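Local coordinates for mariner Mos1 transposase (Drosophila mauritiana, PDB 4MDB), which moves the Mos1 transposon by a cut-and-paste mechanism, here represented by its magnesium-dependent catalytic domain bound to the antiretroviral drug raltegravir, at residues A[23-29]-A[209-214]; A[69-74]-A[85-91]; A[123-129]-A[147-153]. The protein carries 1 engineered substitution. All coordinates share one frame; numbering follows the deposited sequence. Where two conformers were deposited one is given.

In the fold
Contacts 2 and 3 belong to the same five-stranded mixed sheet but to its opposite margins, their centres about 24 Å apart, while contact 1 lies among the helices. The antiparallel hairpin of contact 2 and the parallel pair of contact 3 are both held by backbone hydrogen bonds, yet contact 3 is more deeply buried and ends at a magnesium ion. Contact 1 has no backbone bond between its segments; partly buried and mostly apolar, with an ion pair at its margin, it joins the end of helix 6-25 and the turn after it to helix 209-218. It touches contact 3 through Phe28, which packs on Ile125 and Leu151, whereas contact 2 lies beyond the chain's centre.

Contact 1: residues A[23-29]-A[209-214]; sequences YKRKSFL and LPERWE
Pro210 sets its CG over the centre of one Tyr23 face, a CH-pi contact between residues 23-29 and 209-214. This CG stands 3.7 Å from the centroid of the Tyr23 ring, 13° off the normal, while CB leans toward the CE2 side. Tyr23 presents that face because its CG is anti to the backbone N (chi1 168°), and the two side chains cross at nearly a right angle.

Aromatic and aliphatic packing continues inward. The indole of Trp213 meets Phe28 rim to rim, neither ring over the other, with Phe28 CZ 3.7 Å from Trp213 CH2 and the planes 21° apart. Tyr23 CB touches the indole edge near its plane. Leu29 divides its branches between two partners: CD1 reaches Pro210 CG tip to tip at 3.9 Å, and CD2 passes Trp213 CH2 at 4.0 Å.

Charge enters at the exposed margin, where the extended Lys24 side chain brings NZ to 3.4 Å from Glu214 OE1, a long, weak salt bridge, and doubtful because the place of OE1 is unsure.

Trp213 also touches Leu19 and Cys16, about one and two turns before Tyr23 on helix 6-25. Phe28, Leu29 and Trp213 are buried, Tyr23 lies nearer the surface, and the ion pair is exposed. The end of helix 6-25 and the turn after it thus pack on the start of helix 209-218, joining the C-terminal helix to the N-terminal helix of the RNase H-like catalytic domain.

Contact 2: residues A[69-74]-A[85-91]; sequences KKTMLC and YELLKPG. Unlike the reference sequence in segment 85-91: Pro90 (reference Arg).
Thr71 and Leu87 cross at about a right angle, the threonine CG2 resting 3.5 Å from Leu87 CD1. With OG1 anti to the backbone N (chi1 172°), the Thr71 hydroxyl is directed to Leu88 O; the modelled hydrogen bond is very short, so its exact length is doubtful. Further along, Leu73 slants across Tyr85 and sets CD1 3.5 Å from Tyr85 CD2, obliquely to the ring. Leu88 takes the other face of the hairpin, where CD2 meets Met72 CB at 4.1 Å and CD1 approaches Cys74 SG.

The backbone pairing runs alongside. Cys74 and Glu86 form a hydrogen-bonded antiparallel pair, Leu73 and Leu87 the adjoining non-hydrogen-bonded one, and Leu88 N donates to Met72 O at 2.8 Å. Beyond the regular strand, a water bridges Met72 N and Lys89 O, and Gly91 N returns to Lys70 O at 2.7 Å. Pro90, which differs from the reference sequence, lies between these two links.

Helix 183-196 lies against the Leu73 and Leu87 face through Leu190 and Val186, and Asp191 is hydrogen-bonded to the Tyr85 hydroxyl. Gln102 of helix 96-113 touches Cys74 and Leu88 on the other face, while strand 32-42 pairs with the far edge of strand 69-78.

Contact 3: residues A[123-129]-A[147-153]; sequences RVIFLHD and NWEVLPH. With MG (magnesium ion), chain D; RLT (N-(4-fluorobenzyl)-5-hydroxy-1-methyl-2-(1-methyl-1-{[(5-methyl-1,3,4-oxadiazol-2-yl)carbonyl]amino}ethyl)-6-oxo-1,6-di hydropyrimidine-4-carboxamide), chain B.
Phe126 O accepts from Leu151 N at 3.0 Å and lies 3.0 Å from a water that is also bonded to His128 N and close to Leu151 O, where the strands diverge. Before it in the parallel pairing, Phe126 N donates to Glu149 O at 2.7 Å.

Val124 lies alongside Trp148 and sets CB over its five-membered ring, 3.7 Å from the centroid. Trp148 CE3 is over a Phe126 face but offset toward its rim; the rings meet obliquely, planes 49° apart, neither stacked nor edge-to-face.

At the outer end, Arg123 has CG anti to the backbone N (chi1 -174°) and a straight chain that carries NE to Asn147 O at 3.0 Å; the acceptor lies in the guanidinium plane, but the donor stands 40° out of the carbonyl plane. Glu149 CB covers one guanidinium face, and Glu149 OE1 forms a salt bridge with Arg22.

At the other end, His153 CD2 packs 3.7 Å from Asp129 CB. Asp129 OD2 binds magnesium at 2.1 Å, with Asp36, two raltegravir oxygens and two waters, one donating to Asp129 OD1 at 2.8 Å. The chain just after the strand thus places Asp129 in the DDD site, where raltegravir shares the ion, consistent with inhibition through metal chelation.

Contact 1: residues A[23-29]-A[209-214]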
loop_
_atom_site.group_PDB
_atom_site.type_symbol
_atom_site.label_atom_id
_atom_site.label_comp_id
_atom_site.label_asym_id
_atom_site.label_seq_id
_atom_site.Cartn_x
_atom_site.Cartn_y
_atom_site.Cartn_z
ATOM N N TYR A 23 13.907 11.173 6.480
ATOM C CA TYR A 23 14.515 9.876 6.739
ATOM C C TYR A 23 15.893 10.028 7.290
ATOM O O TYR A 23 16.241 9.335 8.216
ATOM C CB TYR A 23 14.485 8.994 5.500
ATOM C CG TYR A 23 15.326 7.755 5.586
ATOM C CD1 TYR A 23 14.931 6.631 6.349
ATOM C CD2 TYR A 23 16.564 7.719 4.972
ATOM C CE1 TYR A 23 15.721 5.504 6.441
ATOM C CE2 TYR A 23 17.371 6.601 5.077
ATOM C CZ TYR A 23 16.983 5.506 5.804
ATOM O OH TYR A 23 17.842 4.444 5.836
ATOM N N LYS A 24 16.649 10.954 6.704
ATOM C CA LYS A 24 18.046 11.148 7.131
ATOM C C LYS A 24 18.119 11.694 8.546
ATOM O O LYS A 24 19.044 11.330 9.281
ATOM C CB LYS A 24 18.759 12.029 6.113
ATOM C CG LYS A 24 18.961 11.227 4.817
ATOM C CD LYS A 24 19.665 12.044 3.770
ATOM C CE LYS A 24 20.102 11.222 2.562
ATOM N NZ LYS A 24 20.183 12.194 1.440
ATOM N N ARG A 25 17.188 12.555 8.930
ATOM C CA ARG A 25 17.158 13.097 10.287
ATOM C C ARG A 25 16.789 11.957 11.247
ATOM O O ARG A 25 17.450 11.781 12.242
ATOM C CB ARG A 25 16.185 14.256 10.442
ATOM C CG ARG A 25 16.705 15.611 9.957
ATOM C CD ARG A 25 15.726 16.793 10.125
ATOM N NE ARG A 25 14.854 17.010 8.961
ATOM C CZ ARG A 25 13.574 16.633 8.832
ATOM N NH1 ARG A 25 12.916 16.914 7.691
ATOM N NH2 ARG A 25 12.936 15.992 9.818
ATOM N N LYS A 26 15.736 11.166 10.931
ATOM C CA LYS A 26 15.268 10.119 11.856
ATOM C C LYS A 26 14.490 9.098 11.101
ATOM O O LYS A 26 13.445 9.426 10.657
ATOM C CB LYS A 26 14.419 10.675 12.966
ATOM C CG LYS A 26 14.023 9.644 14.031
ATOM C CD LYS A 26 12.980 10.266 14.930
ATOM C CE LYS A 26 12.547 9.385 16.070
ATOM N NZ LYS A 26 11.074 9.635 16.301
ATOM N N SER A 27 15.041 7.916 10.895
ATOM C CA SER A 27 14.286 6.907 10.147
ATOM C C SER A 27 12.949 6.608 10.753
ATOM O O SER A 27 12.861 6.397 11.959
ATOM C CB SER A 27 15.056 5.598 9.993
ATOM O OG SER A 27 14.300 4.671 9.300
ATOM N N PHE A 28 11.893 6.500 9.928
ATOM C CA PHE A 28 10.522 6.261 10.379
ATOM C C PHE A 28 9.943 5.064 9.687
ATOM O O PHE A 28 8.727 4.742 9.783
ATOM C CB PHE A 28 9.670 7.475 10.074
ATOM C CG PHE A 28 9.734 7.924 8.626
ATOM C CD1 PHE A 28 10.716 8.845 8.181
ATOM C CD2 PHE A 28 8.809 7.481 7.731
ATOM C CE1 PHE A 28 10.750 9.290 6.899
ATOM C CE2 PHE A 28 8.881 7.903 6.398
ATOM C CZ PHE A 28 9.830 8.811 5.982
ATOM N N LEU A 29 10.775 4.346 8.970
ATOM C CA LEU A 29 10.251 3.302 8.116
ATOM C C LEU A 29 9.562 2.134 8.829
ATOM O O LEU A 29 8.643 1.487 8.285
ATOM C CB LEU A 29 11.365 2.694 7.299
ATOM C CG LEU A 29 12.166 3.634 6.439
ATOM C CD1 LEU A 29 13.153 2.783 5.679
ATOM C CD2 LEU A 29 11.347 4.515 5.512
ATOM N N LEU A 209 12.548 1.870 0.301
ATOM C CA LEU A 209 11.984 3.234 0.037
ATOM C C LEU A 209 13.094 4.288 -0.162
ATOM O O LEU A 209 13.084 5.037 -1.128
ATOM C CB LEU A 209 10.952 3.708 1.067
ATOM C CG LEU A 209 9.545 3.109 0.900
ATOM C CD1 LEU A 209 8.681 3.296 2.148
ATOM C CD2 LEU A 209 8.862 3.775 -0.311
ATOM N N PRO A 210 14.054 4.344 0.743
ATOM C CA PRO A 210 15.007 5.424 0.590
ATOM C C PRO A 210 15.857 5.387 -0.653
ATOM O O PRO A 210 16.124 6.467 -1.220
ATOM C CB PRO A 210 15.893 5.287 1.835
ATOM C CG PRO A 210 15.112 4.546 2.815
ATOM C CD PRO A 210 14.282 3.594 1.967
ATOM N N GLU A 211 16.201 4.191 -1.155
ATOM C CA GLU A 211 16.970 4.042 -2.367
ATOM C C GLU A 211 16.080 4.517 -3.548
ATOM O O GLU A 211 16.577 5.213 -4.461
ATOM C CB GLU A 211 17.429 2.591 -2.539
ATOM C CG GLU A 211 17.552 2.149 -3.994
ATOM C CD GLU A 211 18.071 0.729 -4.139
ATOM O OE1 GLU A 211 19.129 0.591 -4.814
ATOM O OE2 GLU A 211 17.425 -0.232 -3.618
ATOM N N ARG A 212 14.792 4.193 -3.493
ATOM C CA ARG A 212 13.838 4.675 -4.482
ATOM C C ARG A 212 13.745 6.201 -4.454
ATOM O O ARG A 212 13.861 6.856 -5.489
ATOM C CB ARG A 212 12.458 4.059 -4.243
ATOM C CG ARG A 212 12.448 2.539 -4.252
ATOM C CD ARG A 212 11.272 2.000 -5.050
ATOM N NE ARG A 212 11.527 0.655 -5.557
ATOM C CZ ARG A 212 11.339 0.284 -6.820
ATOM N NH1 ARG A 212 10.894 1.160 -7.711
ATOM N NH2 ARG A 212 11.597 -0.962 -7.193
ATOM N N TRP A 213 13.537 6.762 -3.265
ATOM C CA TRP A 213 13.440 8.239 -3.107
ATOM C C TRP A 213 14.694 8.889 -3.740
ATOM O O TRP A 213 14.564 9.878 -4.494
ATOM C CB TRP A 213 13.211 8.744 -1.707
ATOM C CG TRP A 213 11.975 8.256 -1.093
ATOM C CD1 TRP A 213 10.796 7.934 -1.744
ATOM C CD2 TRP A 213 11.736 7.923 0.295
ATOM N NE1 TRP A 213 9.868 7.490 -0.854
ATOM C CE2 TRP A 213 10.400 7.511 0.403
ATOM C CE3 TRP A 213 12.458 8.073 1.452
ATOM C CZ2 TRP A 213 9.844 7.141 1.611
ATOM C CZ3 TRP A 213 11.898 7.705 2.625
ATOM C CH2 TRP A 213 10.624 7.233 2.702
ATOM N N GLU A 214 15.862 8.310 -3.441
ATOM C CA GLU A 214 17.169 8.876 -3.940
ATOM C C GLU A 214 17.196 8.853 -5.445
ATOM O O GLU A 214 17.648 9.814 -6.067
ATOM C CB GLU A 214 18.350 8.096 -3.355
ATOM C CG GLU A 214 19.544 9.013 -3.163
ATOM C CD GLU A 214 20.033 9.103 -1.734
ATOM O OE1 GLU A 214 19.377 9.771 -0.866
ATOM O OE2 GLU A 214 21.142 8.558 -1.505
#

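Contact 2: residues A[69-74]-A[85-91]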
loop_
_atom_site.group_PDB
_atom_site.type_symbol
_atom_site.label_atom_id
_atom_site.label_comp_id
_atom_site.label_asym_id
_atom_site.label_seq_id
_atom_site.Cartn_x
_atom_site.Cartn_y
_atom_site.Cartn_z
ATOM N N LYS A 69 -14.858 -12.430 -15.043
ATOM C CA LYS A 69 -15.130 -11.777 -13.766
ATOM C C LYS A 69 -13.832 -11.399 -13.034
ATOM O O LYS A 69 -12.753 -11.908 -13.344
ATOM C CB LYS A 69 -16.003 -12.658 -12.868
ATOM C CG LYS A 69 -17.494 -12.545 -13.178
ATOM C CD LYS A 69 -18.333 -13.212 -12.105
ATOM C CE LYS A 69 -19.667 -12.511 -11.913
ATOM N NZ LYS A 69 -20.320 -13.029 -10.678
ATOM N N LYS A 70 -13.973 -10.482 -12.084
ATOM C CA LYS A 70 -12.835 -10.013 -11.302
ATOM C C LYS A 70 -13.246 -9.563 -9.934
ATOM O O LYS A 70 -14.356 -9.086 -9.724
ATOM C CB LYS A 70 -12.117 -8.920 -12.059
ATOM C CG LYS A 70 -13.011 -7.742 -12.362
ATOM C CD LYS A 70 -12.337 -6.700 -13.236
ATOM C CE LYS A 70 -13.222 -5.486 -13.410
ATOM N NZ LYS A 70 -12.382 -4.370 -13.884
ATOM N N THR A 71 -12.302 -9.664 -8.990
ATOM C CA THR A 71 -12.492 -9.278 -7.624
ATOM C C THR A 71 -11.321 -8.339 -7.255
ATOM O O THR A 71 -10.225 -8.522 -7.696
ATOM C CB THR A 71 -12.510 -10.495 -6.674
ATOM O OG1 THR A 71 -12.507 -10.074 -5.316
ATOM C CG2 THR A 71 -11.315 -11.418 -6.939
ATOM N N MET A 72 -11.623 -7.329 -6.476
ATOM C CA MET A 72 -10.604 -6.415 -6.041
ATOM C C MET A 72 -10.004 -6.900 -4.728
ATOM O O MET A 72 -10.694 -7.138 -3.731
ATOM C CB MET A 72 -11.194 -5.043 -5.852
ATOM C CG MET A 72 -10.149 -3.963 -5.820
ATOM S SD MET A 72 -10.803 -2.291 -5.754
ATOM C CE MET A 72 -11.566 -2.296 -7.361
ATOM N N LEU A 73 -8.692 -7.003 -4.750
ATOM C CA LEU A 73 -7.895 -7.221 -3.537
ATOM C C LEU A 73 -7.578 -5.849 -2.988
ATOM O O LEU A 73 -7.011 -4.989 -3.717
ATOM C CB LEU A 73 -6.667 -7.996 -3.809
ATOM C CG LEU A 73 -5.595 -8.129 -2.739
ATOM C CD1 LEU A 73 -6.081 -8.901 -1.537
ATOM C CD2 LEU A 73 -4.404 -8.762 -3.342
ATOM N N CYS A 74 -7.809 -5.684 -1.685
ATOM C CA CYS A 74 -7.445 -4.462 -0.954
ATOM C C CYS A 74 -6.576 -4.956 0.179
ATOM O O CYS A 74 -7.050 -5.711 1.013
ATOM C CB CYS A 74 -8.660 -3.801 -0.410
ATOM S SG CYS A 74 -9.954 -3.478 -1.669
ATOM N N TYR A 85 -6.501 -7.769 4.921
ATOM C CA TYR A 85 -6.960 -7.582 3.519
ATOM C C TYR A 85 -8.408 -7.950 3.340
ATOM O O TYR A 85 -8.995 -8.693 4.158
ATOM C CB TYR A 85 -6.081 -8.370 2.549
ATOM C CG TYR A 85 -6.358 -9.868 2.433
ATOM C CD1 TYR A 85 -5.702 -10.786 3.242
ATOM C CD2 TYR A 85 -7.248 -10.353 1.475
ATOM C CE1 TYR A 85 -5.937 -12.154 3.120
ATOM C CE2 TYR A 85 -7.520 -11.713 1.366
ATOM C CZ TYR A 85 -6.849 -12.610 2.164
ATOM O OH TYR A 85 -7.129 -13.946 2.066
ATOM N N GLU A 86 -8.981 -7.371 2.299
ATOM C CA GLU A 86 -10.342 -7.750 1.831
ATOM C C GLU A 86 -10.306 -8.095 0.372
ATOM O O GLU A 86 -9.556 -7.490 -0.421
ATOM C CB GLU A 86 -11.325 -6.625 2.112
ATOM C CG GLU A 86 -11.593 -6.329 3.569
ATOM C CD GLU A 86 -12.615 -5.244 3.783
ATOM O OE1 GLU A 86 -13.198 -4.766 2.750
ATOM O OE2 GLU A 86 -12.796 -4.765 4.946
ATOM N N LEU A 87 -11.116 -9.096 -0.003
ATOM C CA LEU A 87 -11.327 -9.438 -1.382
ATOM C C LEU A 87 -12.815 -9.109 -1.627
ATOM O O LEU A 87 -13.750 -9.577 -0.904
ATOM C CB LEU A 87 -10.935 -10.873 -1.625
ATOM C CG LEU A 87 -10.884 -11.375 -3.065
ATOM C CD1 LEU A 87 -9.680 -10.865 -3.874
ATOM C CD2 LEU A 87 -10.959 -12.882 -3.103
ATOM N N LEU A 88 -13.047 -8.183 -2.527
ATOM C CA LEU A 88 -14.396 -7.661 -2.699
ATOM C C LEU A 88 -15.175 -8.664 -3.576
ATOM O O LEU A 88 -14.600 -9.429 -4.346
ATOM C CB LEU A 88 -14.396 -6.256 -3.296
ATOM C CG LEU A 88 -14.413 -4.975 -2.428
ATOM C CD1 LEU A 88 -13.730 -5.074 -1.090
ATOM C CD2 LEU A 88 -13.957 -3.713 -3.158
ATOM N N LYS A 89 -16.487 -8.614 -3.438
ATOM C CA LYS A 89 -17.346 -9.467 -4.220
ATOM C C LYS A 89 -17.219 -9.066 -5.672
ATOM O O LYS A 89 -17.036 -7.879 -6.000
ATOM C CB LYS A 89 -18.775 -9.398 -3.692
ATOM C CG LYS A 89 -18.866 -9.920 -2.259
ATOM C CD LYS A 89 -20.048 -10.849 -2.038
ATOM C CE LYS A 89 -21.376 -10.105 -2.149
ATOM N NZ LYS A 89 -21.525 -9.032 -1.119
ATOM N N PRO A 90 -17.286 -10.056 -6.557
ATOM C CA PRO A 90 -16.945 -9.832 -7.951
ATOM C C PRO A 90 -17.563 -8.596 -8.576
ATOM O O PRO A 90 -18.743 -8.325 -8.386
ATOM C CB PRO A 90 -17.414 -11.123 -8.625
ATOM C CG PRO A 90 -17.117 -12.164 -7.590
ATOM C CD PRO A 90 -17.330 -11.497 -6.248
ATOM N N GLY A 91 -16.724 -7.810 -9.253
ATOM C CA GLY A 91 -17.154 -6.608 -9.939
ATOM C C GLY A 91 -17.276 -5.344 -9.088
ATOM O O GLY A 91 -17.236 -4.262 -9.634
HETATM O O HOH W 1 -14.529 -6.712 -6.696
#

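Contact 3: residues A[123-129]-A[147-153]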
loop_
_atom_site.group_PDB
_atom_site.type_symbol
_atom_site.label_atom_id
_atom_site.label_comp_id
_atom_site.label_asym_id
_atom_site.label_seq_id
_atom_site.Cartn_x
_atom_site.Cartn_y
_atom_site.Cartn_z
ATOM N N ARG A 123 3.065 5.850 16.782
ATOM C CA ARG A 123 2.078 6.366 15.852
ATOM C C ARG A 123 2.248 5.773 14.469
ATOM O O ARG A 123 3.358 5.676 13.955
ATOM C CB ARG A 123 2.236 7.889 15.782
ATOM C CG ARG A 123 1.199 8.577 14.965
ATOM C CD ARG A 123 1.452 10.054 14.865
ATOM N NE ARG A 123 0.311 10.720 14.209
ATOM C CZ ARG A 123 0.305 11.994 13.801
ATOM N NH1 ARG A 123 1.399 12.767 13.906
ATOM N NH2 ARG A 123 -0.776 12.534 13.243
ATOM N N VAL A 124 1.132 5.373 13.912
ATOM C CA VAL A 124 1.078 4.808 12.574
ATOM C C VAL A 124 1.424 5.911 11.584
ATOM O O VAL A 124 0.856 7.019 11.637
ATOM C CB VAL A 124 -0.267 4.188 12.247
ATOM C CG1 VAL A 124 -0.337 3.858 10.743
ATOM C CG2 VAL A 124 -0.535 3.008 13.206
ATOM N N ILE A 125 2.272 5.582 10.608
ATOM C CA ILE A 125 2.504 6.409 9.490
ATOM C C ILE A 125 1.846 5.678 8.293
ATOM O O ILE A 125 2.326 4.625 7.924
ATOM C CB ILE A 125 3.987 6.668 9.245
ATOM C CG1 ILE A 125 4.586 7.434 10.424
ATOM C CG2 ILE A 125 4.242 7.387 7.912
ATOM C CD1 ILE A 125 6.073 7.588 10.376
ATOM N N PHE A 126 0.926 6.297 7.607
ATOM C CA PHE A 126 0.108 5.592 6.620
ATOM C C PHE A 126 0.486 6.060 5.240
ATOM O O PHE A 126 0.470 7.266 4.941
ATOM C CB PHE A 126 -1.379 5.857 6.867
ATOM C CG PHE A 126 -2.330 4.948 6.162
ATOM C CD1 PHE A 126 -2.280 3.609 6.340
ATOM C CD2 PHE A 126 -3.328 5.475 5.340
ATOM C CE1 PHE A 126 -3.204 2.764 5.768
ATOM C CE2 PHE A 126 -4.247 4.622 4.732
ATOM C CZ PHE A 126 -4.156 3.261 4.982
ATOM N N LEU A 127 0.788 5.101 4.385
ATOM C CA LEU A 127 1.148 5.395 2.999
ATOM C C LEU A 127 0.192 4.738 2.063
ATOM O O LEU A 127 0.148 3.482 1.947
ATOM C CB LEU A 127 2.597 4.984 2.717
ATOM C CG LEU A 127 3.149 5.113 1.269
ATOM C CD1 LEU A 127 3.124 6.586 0.922
ATOM C CD2 LEU A 127 4.552 4.565 1.327
ATOM N N HIS A 128 -0.609 5.588 1.435
ATOM C CA HIS A 128 -1.522 5.120 0.392
ATOM C C HIS A 128 -1.532 6.099 -0.747
ATOM O O HIS A 128 -1.114 7.220 -0.600
ATOM C CB HIS A 128 -2.967 4.824 0.950
ATOM C CG HIS A 128 -3.735 5.990 1.445
ATOM N ND1 HIS A 128 -5.073 5.893 1.774
ATOM C CD2 HIS A 128 -3.378 7.266 1.736
ATOM C CE1 HIS A 128 -5.512 7.062 2.195
ATOM N NE2 HIS A 128 -4.509 7.910 2.194
ATOM N N ASP A 129 -2.059 5.650 -1.871
ATOM C CA ASP A 129 -2.079 6.553 -3.018
ATOM C C ASP A 129 -3.280 7.503 -3.075
ATOM O O ASP A 129 -4.132 7.528 -2.203
ATOM C CB ASP A 129 -1.799 5.757 -4.267
ATOM C CG ASP A 129 -2.925 4.847 -4.735
ATOM O OD1 ASP A 129 -4.056 5.142 -4.407
ATOM O OD2 ASP A 129 -2.682 3.763 -5.402
ATOM N N ASN A 147 -5.831 9.186 13.775
ATOM C CA ASN A 147 -4.636 10.000 13.975
ATOM C C ASN A 147 -3.370 9.308 13.526
ATOM O O ASN A 147 -2.332 9.302 14.174
ATOM C CB ASN A 147 -4.531 10.516 15.376
ATOM C CG ASN A 147 -3.846 11.877 15.397
ATOM O OD1 ASN A 147 -2.725 12.002 15.810
ATOM N ND2 ASN A 147 -4.452 12.818 14.832
ATOM N N TRP A 148 -3.476 8.726 12.356
ATOM C CA TRP A 148 -2.336 8.257 11.606
ATOM C C TRP A 148 -1.781 9.417 10.848
ATOM O O TRP A 148 -2.530 10.231 10.270
ATOM C CB TRP A 148 -2.785 7.154 10.664
ATOM C CG TRP A 148 -3.392 5.905 11.360
ATOM C CD1 TRP A 148 -3.389 5.598 12.741
ATOM C CD2 TRP A 148 -4.056 4.814 10.730
ATOM N NE1 TRP A 148 -3.999 4.436 12.942
ATOM C CE2 TRP A 148 -4.432 3.913 11.746
ATOM C CE3 TRP A 148 -4.357 4.500 9.402
ATOM C CZ2 TRP A 148 -5.071 2.710 11.485
ATOM C CZ3 TRP A 148 -5.057 3.269 9.147
ATOM C CH2 TRP A 148 -5.408 2.417 10.191
ATOM N N GLU A 149 -0.478 9.452 10.785
ATOM C CA GLU A 149 0.189 10.435 9.956
ATOM C C GLU A 149 0.125 9.986 8.497
ATOM O O GLU A 149 0.652 8.923 8.166
ATOM C CB GLU A 149 1.632 10.539 10.421
ATOM C CG GLU A 149 2.233 11.713 9.707
ATOM C CD GLU A 149 3.711 11.861 9.866
ATOM O OE1 GLU A 149 4.232 12.701 9.041
ATOM O OE2 GLU A 149 4.322 11.168 10.714
ATOM N N VAL A 150 -0.456 10.812 7.625
ATOM C CA VAL A 150 -0.596 10.474 6.231
ATOM C C VAL A 150 0.607 11.026 5.449
ATOM O O VAL A 150 0.893 12.237 5.431
ATOM C CB VAL A 150 -1.926 10.961 5.686
ATOM C CG1 VAL A 150 -2.056 10.637 4.208
ATOM C CG2 VAL A 150 -3.036 10.310 6.469
ATOM N N LEU A 151 1.364 10.121 4.878
ATOM C CA LEU A 151 2.552 10.477 4.134
ATOM C C LEU A 151 2.156 11.038 2.780
ATOM O O LEU A 151 1.209 10.617 2.178
ATOM C CB LEU A 151 3.413 9.189 4.031
ATOM C CG LEU A 151 4.869 9.229 4.342
ATOM C CD1 LEU A 151 5.341 9.898 5.635
ATOM C CD2 LEU A 151 5.526 7.892 4.118
ATOM N N PRO A 152 2.914 12.053 2.296
ATOM C CA PRO A 152 2.716 12.580 0.964
ATOM C C PRO A 152 3.031 11.511 -0.068
ATOM O O PRO A 152 3.893 10.685 0.171
ATOM C CB PRO A 152 3.759 13.682 0.855
ATOM C CG PRO A 152 4.638 13.546 1.959
ATOM C CD PRO A 152 3.967 12.726 3.042
ATOM N N HIS A 153 2.275 11.518 -1.128
ATOM C CA HIS A 153 2.484 10.608 -2.219
ATOM C C HIS A 153 2.039 11.317 -3.454
ATOM O O HIS A 153 0.925 11.768 -3.544
ATOM C CB HIS A 153 1.687 9.338 -2.036
ATOM C CG HIS A 153 2.012 8.266 -3.015
ATOM N ND1 HIS A 153 3.163 7.538 -2.949
ATOM C CD2 HIS A 153 1.325 7.775 -4.069
ATOM C CE1 HIS A 153 3.209 6.680 -3.941
ATOM N NE2 HIS A 153 2.080 6.785 -4.620
HETATM MG MG MG D . -3.780 2.190 -6.218
HETATM C CAA RLT B . -3.043 10.176 -10.684
HETATM C CAB RLT B . -0.181 0.963 -11.683
HETATM C CAC RLT B . -0.381 3.672 -13.090
HETATM C CAD RLT B . -2.664 2.225 -13.597
HETATM O OAE RLT B . -4.393 3.485 -7.680
HETATM O OAF RLT B . -1.343 5.831 -11.222
HETATM O OAG RLT B . -0.624 0.395 -9.305
HETATM O OAH RLT B . -2.320 1.577 -7.614
HETATM F FAI RLT B . -4.371 10.634 -8.379
HETATM C CAJ RLT B . -4.072 8.296 -7.964
HETATM C CAK RLT B . -5.887 9.035 -9.331
HETATM C CAL RLT B . -4.476 6.959 -8.158
HETATM C CAM RLT B . -6.297 7.709 -9.528
HETATM C CAN RLT B . -6.069 5.238 -9.204
HETATM N NAO RLT B . -4.500 8.685 -12.330
HETATM N NAP RLT B . -4.276 7.344 -12.742
HETATM N NAQ RLT B . -2.904 3.522 -10.788
HETATM N NAR RLT B . -4.890 4.506 -9.684
HETATM N NAS RLT B . -2.627 4.691 -12.810
HETATM O OAT RLT B . -2.630 7.960 -11.309
HETATM C CAU RLT B . -4.125 3.782 -8.813
HETATM C CAV RLT B . -2.303 5.742 -12.006
HETATM C CAW RLT B . -3.482 8.985 -11.483
HETATM C CAX RLT B . -4.780 9.346 -8.557
HETATM C CAY RLT B . -5.610 6.655 -8.947
HETATM C CAZ RLT B . -2.334 2.015 -8.881
HETATM C CBA RLT B . -3.155 6.957 -12.077
HETATM C CBB RLT B . -3.058 3.128 -9.466
HETATM C CBC RLT B . -1.983 2.905 -11.574
HETATM C CBD RLT B . -1.327 1.378 -9.693
HETATM N NBE RLT B . -1.220 1.815 -11.025
HETATM C CBF RLT B . -1.895 3.474 -13.081
HETATM O O HOH W 2 -1.358 6.189 15.345
HETATM O O HOH W 3 -0.195 8.412 2.301
HETATM O O HOH W 4 -5.454 2.850 -5.178
HETATM O O HOH W 5 -5.017 0.642 -6.900
#